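PDB 7RJJ: OmpA family protein from Klebsiella pneumoniae subsp. pneumoniae, which probably binds peptidoglycan through this OmpA-like domain, which holds D-alanine, and so links the outer membrane to the cell wall. Local coordinates for residues A[24-27]-A[28-31]; A[69-72]-A[73-77]. All coordinates share one frame; numbering follows the deposited sequence.

How the contacts relate
Both contacts are local, and the helices they belong to lie against each other. Contact 1 joins a loop to the first turn of helix 27-38; its outer side is exposed while Ser26 and Leu30 are buried. Contact 2 lies within helix 57-77, at its C-terminal end, and sits closer to the centre of the chain. They meet directly: Leu30 and Val31 pack on Trp74, and the carbonyl oxygen of Leu30 touches the methyl of Met75. In contact 1 the charged Arg29 meets no carboxylate across the contact, but the carbonyl of Gly25 and a water; contact 2 strings arginines and aspartates into a salt-bridge network on one flank and turns Val71 and Met75 inward.

Contact 1. Residues A[24-27]-A[28-31]; sequences PGST and KRLV
CG of Arg29 lies beside the backbone N, anti to the carbonyl carbon (chi1 -80°). A bend at the third torsion (-70°) then folds the chain back toward the preceding loop and brings the guanidinium edge to Gly25 O. NH2 there donates to Gly25 O over 3.1 Å in a fairly straight bond (161°). The oxygen lies near the guanidinium plane, at its edge, whereas the nitrogen stands above the plane of the peptide carbonyl. One water completes the clasp: it donates to Gly25 O at 2.8 Å and accepts from both the backbone N and NE of Arg29. Two N-H groups of the same residue thus hold the water, and Gly25 O receives two donors, one direct and one through solvent. With NE and NH2 both engaged, the rotation of the guanidinium is restrained.

This is the first turn of helix 27-38, entered from a loop in which Gly25 has a positive phi. Two i to i+4 backbone bonds set the turn: Leu30 N to Ser26 O at 3.1 Å and Val31 N to Thr27 O at 2.9 Å. The hydroxyl of Ser26 turns back to the loop and bonds to Lys23 O.

On the buried side, CG and CD1 of Leu30 sit beside the Ser26 carbonyl and CB, with CG 3.3 Å from Ser26 O and CD1 4.0 Å from Ser26 CB, while the other contacts of the leucine reach Leu14, Trp74 and Met75. On another side Thr27 and Val31 cross at an angle, their CG2 methyls 4.0 Å apart. The same Val31 methyl is 3.2 Å from Thr27 O, next to the backbone bond made by that oxygen, and it also packs on Trp74 of helix 57-77.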
loop_
_atom_site.group_PDB
_atom_site.type_symbol
_atom_site.label_atom_id
_atom_site.label_comp_id
_atom_site.label_asym_id
_atom_site.label_seq_id
_atom_site.Cartn_x
_atom_site.Cartn_y
_atom_site.Cartn_z
ATOM N N PRO A 24 10.573 4.754 9.648
ATOM C CA PRO A 24 11.674 3.875 10.042
ATOM C C PRO A 24 11.170 2.481 10.448
ATOM O O PRO A 24 10.108 2.398 11.051
ATOM C CB PRO A 24 12.284 4.583 11.263
ATOM C CG PRO A 24 11.903 6.039 11.093
ATOM C CD PRO A 24 10.555 6.017 10.408
ATOM N N GLY A 25 11.922 1.435 10.088
ATOM C CA GLY A 25 11.576 0.043 10.446
ATOM C C GLY A 25 10.554 -0.573 9.506
ATOM O O GLY A 25 9.872 -1.529 9.933
ATOM N N SER A 26 10.455 -0.064 8.275
ATOM C CA SER A 26 9.473 -0.592 7.289
ATOM C C SER A 26 10.119 -1.634 6.365
ATOM O O SER A 26 9.358 -2.357 5.688
ATOM C CB SER A 26 8.886 0.531 6.461
ATOM O OG SER A 26 8.047 1.379 7.240
ATOM N N THR A 27 11.448 -1.774 6.407
ATOM C CA THR A 27 12.159 -2.610 5.395
ATOM C C THR A 27 11.748 -4.090 5.411
ATOM O O THR A 27 11.628 -4.662 4.331
ATOM C CB THR A 27 13.674 -2.480 5.551
ATOM O OG1 THR A 27 13.967 -1.082 5.581
ATOM C CG2 THR A 27 14.431 -3.171 4.437
ATOM N N LYS A 28 11.590 -4.704 6.584
ATOM C CA LYS A 28 11.262 -6.156 6.608
ATOM C C LYS A 28 9.892 -6.418 5.975
ATOM O O LYS A 28 9.796 -7.416 5.211
ATOM C CB LYS A 28 11.336 -6.698 8.037
ATOM C CG LYS A 28 11.025 -8.181 8.165
ATOM C CD LYS A 28 11.199 -8.703 9.571
ATOM C CE LYS A 28 10.634 -10.094 9.765
ATOM N NZ LYS A 28 11.237 -11.075 8.832
ATOM N N ARG A 29 8.893 -5.566 6.264
ATOM C CA ARG A 29 7.522 -5.740 5.695
ATOM C C ARG A 29 7.532 -5.458 4.189
ATOM O O ARG A 29 6.785 -6.152 3.433
ATOM C CB ARG A 29 6.518 -4.836 6.420
ATOM C CG ARG A 29 6.055 -5.386 7.761
ATOM C CD ARG A 29 5.310 -4.366 8.598
ATOM N NE ARG A 29 6.201 -3.321 9.090
ATOM C CZ ARG A 29 5.853 -2.358 9.944
ATOM N NH1 ARG A 29 4.614 -2.292 10.410
ATOM N NH2 ARG A 29 6.751 -1.469 10.336
ATOM N N LEU A 30 8.351 -4.497 3.758
ATOM C CA LEU A 30 8.451 -4.186 2.307
ATOM C C LEU A 30 9.096 -5.358 1.571
ATOM O O LEU A 30 8.561 -5.774 0.504
ATOM C CB LEU A 30 9.274 -2.911 2.125
ATOM C CG LEU A 30 8.587 -1.625 2.567
ATOM C CD1 LEU A 30 9.593 -0.481 2.642
ATOM C CD2 LEU A 30 7.432 -1.284 1.638
ATOM N N VAL A 31 10.227 -5.846 2.097
ATOM C CA VAL A 31 10.946 -6.971 1.439
ATOM C C VAL A 31 9.976 -8.159 1.344
ATOM O O VAL A 31 9.966 -8.834 0.267
ATOM C CB VAL A 31 12.266 -7.312 2.165
ATOM C CG1 VAL A 31 12.848 -8.639 1.703
ATOM C CG2 VAL A 31 13.297 -6.197 2.008
HETATM O O HOH W 1 9.154 -3.878 8.670
#

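Contact 2. Residues A[69-72]-A[73-77]; sequences ESVR and DWMRD
Arg72 presents the side of its guanidinium to Asp73, with NE and NH2 both directed at a single oxygen, OD1, over 3.2 and 3.1 Å. That oxygen lies in the guanidinium plane. The two nitrogens come to it from the same face of the carboxylate, NE nearly along the C-O bond and NH2 on the syn side, and the two flat groups are turned 23° from each other. A bend at the third torsion of Arg72 (66°) swings its head over the helix, so that one guanidinium face, near its rim, lies over Glu69 CA.

Arg76, one turn on, repeats this shape and runs alongside Arg72, pointing the same way. Its NE and NH2 grip Asp77, one nitrogen to each oxygen: NE to OD1 at 2.8 Å and NH2 to OD2 at 3.1 Å. Asp73 OD1 also lies 3.3 Å from Arg76 NH2, but well out of the guanidinium plane, with no N-H aimed at it, so the link is one of charge alone. NH1 of Arg76 has a further salt bridge to Asp83.

Opposite in character, Val71 and Met75, a selenomethionine, lie side by side, CG1 to CE 4.2 Å. Helix 57-77 is the crossover helix between parallel strands 43-49 and 86-90; Met75 and both arginines touch Phe86 of the latter. Val71 also packs on strand 112-117 and Met75 on helix 27-38.

Asp73 OD1 is shared by the two guanidinium groups, whose nearest nitrogens, Arg72 NE and Arg76 NH1, lie 4.1 Å apart. These flanking groups probably lower the pKa of Asp73 and Asp77 and keep them ionised.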
loop_
_atom_site.group_PDB
_atom_site.type_symbol
_atom_site.label_atom_id
_atom_site.label_comp_id
_atom_site.label_asym_id
_atom_site.label_seq_id
_atom_site.Cartn_x
_atom_site.Cartn_y
_atom_site.Cartn_z
ATOM N N GLU A 69 1.765 5.506 -3.745
ATOM C CA GLU A 69 2.890 5.898 -4.643
ATOM C C GLU A 69 4.245 5.665 -3.950
ATOM O O GLU A 69 5.184 5.278 -4.660
ATOM C CB GLU A 69 2.732 7.344 -5.099
ATOM C CG GLU A 69 1.552 7.534 -6.033
ATOM C CD GLU A 69 1.238 8.983 -6.358
ATOM O OE1 GLU A 69 1.813 9.876 -5.706
ATOM O OE2 GLU A 69 0.403 9.216 -7.248
ATOM N N SER A 70 4.351 5.918 -2.641
ATOM C CA SER A 70 5.635 5.688 -1.911
ATOM C C SER A 70 6.017 4.202 -1.985
ATOM O O SER A 70 7.203 3.906 -2.204
ATOM C CB SER A 70 5.573 6.153 -0.476
ATOM O OG SER A 70 5.473 7.568 -0.389
ATOM N N VAL A 71 5.048 3.309 -1.762
ATOM C CA VAL A 71 5.279 1.835 -1.825
ATOM C C VAL A 71 5.586 1.446 -3.273
ATOM O O VAL A 71 6.568 0.719 -3.475
ATOM C CB VAL A 71 4.091 1.061 -1.224
ATOM C CG1 VAL A 71 4.186 -0.432 -1.467
ATOM C CG2 VAL A 71 3.953 1.338 0.263
ATOM N N ARG A 72 4.821 1.957 -4.242
ATOM C CA ARG A 72 5.121 1.654 -5.666
ATOM C C ARG A 72 6.574 2.051 -5.946
ATOM O O ARG A 72 7.347 1.197 -6.433
ATOM C CB ARG A 72 4.193 2.417 -6.621
ATOM C CG ARG A 72 4.580 2.312 -8.090
ATOM C CD ARG A 72 3.923 3.391 -8.922
ATOM N NE ARG A 72 4.436 4.698 -8.530
ATOM C CZ ARG A 72 3.829 5.853 -8.747
ATOM N NH1 ARG A 72 2.650 5.892 -9.340
ATOM N NH2 ARG A 72 4.387 6.972 -8.318
ATOM N N ASP A 73 6.939 3.278 -5.577
ATOM C CA ASP A 73 8.303 3.814 -5.839
ATOM C C ASP A 73 9.367 2.914 -5.196
ATOM O O ASP A 73 10.407 2.675 -5.839
ATOM C CB ASP A 73 8.467 5.244 -5.316
ATOM C CG ASP A 73 7.673 6.312 -6.047
ATOM O OD1 ASP A 73 6.957 5.973 -7.010
ATOM O OD2 ASP A 73 7.790 7.492 -5.634
ATOM N N TRP A 74 9.113 2.426 -3.980
ATOM C CA TRP A 74 10.116 1.550 -3.319
ATOM C C TRP A 74 10.258 0.247 -4.106
ATOM O O TRP A 74 11.369 -0.182 -4.420
ATOM C CB TRP A 74 9.729 1.286 -1.862
ATOM C CG TRP A 74 10.791 0.586 -1.071
ATOM C CD1 TRP A 74 11.727 1.167 -0.264
ATOM C CD2 TRP A 74 11.031 -0.832 -1.008
ATOM N NE1 TRP A 74 12.513 0.211 0.316
ATOM C CE2 TRP A 74 12.126 -1.024 -0.139
ATOM C CE3 TRP A 74 10.438 -1.953 -1.599
ATOM C CZ2 TRP A 74 12.627 -2.293 0.156
ATOM C CZ3 TRP A 74 10.932 -3.205 -1.306
ATOM C CH2 TRP A 74 12.015 -3.370 -0.443
HETATM N N MSE A 75 9.124 -0.369 -4.448
HETATM C CA MSE A 75 9.143 -1.641 -5.156
HETATM C C MSE A 75 9.846 -1.496 -6.505
HETATM O O MSE A 75 10.606 -2.367 -6.913
HETATM C CB MSE A 75 7.721 -2.156 -5.375
HETATM C CG MSE A 75 6.964 -2.445 -4.110
HETATM SE SE MSE A 75 7.684 -3.977 -3.134
HETATM C CE MSE A 75 6.741 -3.738 -1.439
ATOM N N ARG A 76 9.630 -0.370 -7.169
ATOM C CA ARG A 76 10.222 -0.164 -8.516
ATOM C C ARG A 76 11.709 0.166 -8.397
ATOM O O ARG A 76 12.496 -0.474 -9.075
ATOM C CB ARG A 76 9.491 0.979 -9.227
ATOM C CG ARG A 76 10.081 1.427 -10.551
ATOM C CD ARG A 76 9.506 2.777 -10.911
ATOM N NE ARG A 76 9.910 3.822 -9.989
ATOM C CZ ARG A 76 9.231 4.934 -9.745
ATOM N NH1 ARG A 76 8.077 5.163 -10.350
ATOM N NH2 ARG A 76 9.707 5.816 -8.887
ATOM N N ASP A 77 12.052 1.104 -7.534
ATOM C CA ASP A 77 13.450 1.608 -7.448
ATOM C C ASP A 77 14.328 0.690 -6.583
ATOM O O ASP A 77 15.465 0.409 -7.003
ATOM C CB ASP A 77 13.453 3.063 -6.966
ATOM C CG ASP A 77 12.746 4.022 -7.921
ATOM O OD1 ASP A 77 12.570 3.655 -9.102
ATOM O OD2 ASP A 77 12.368 5.122 -7.474
#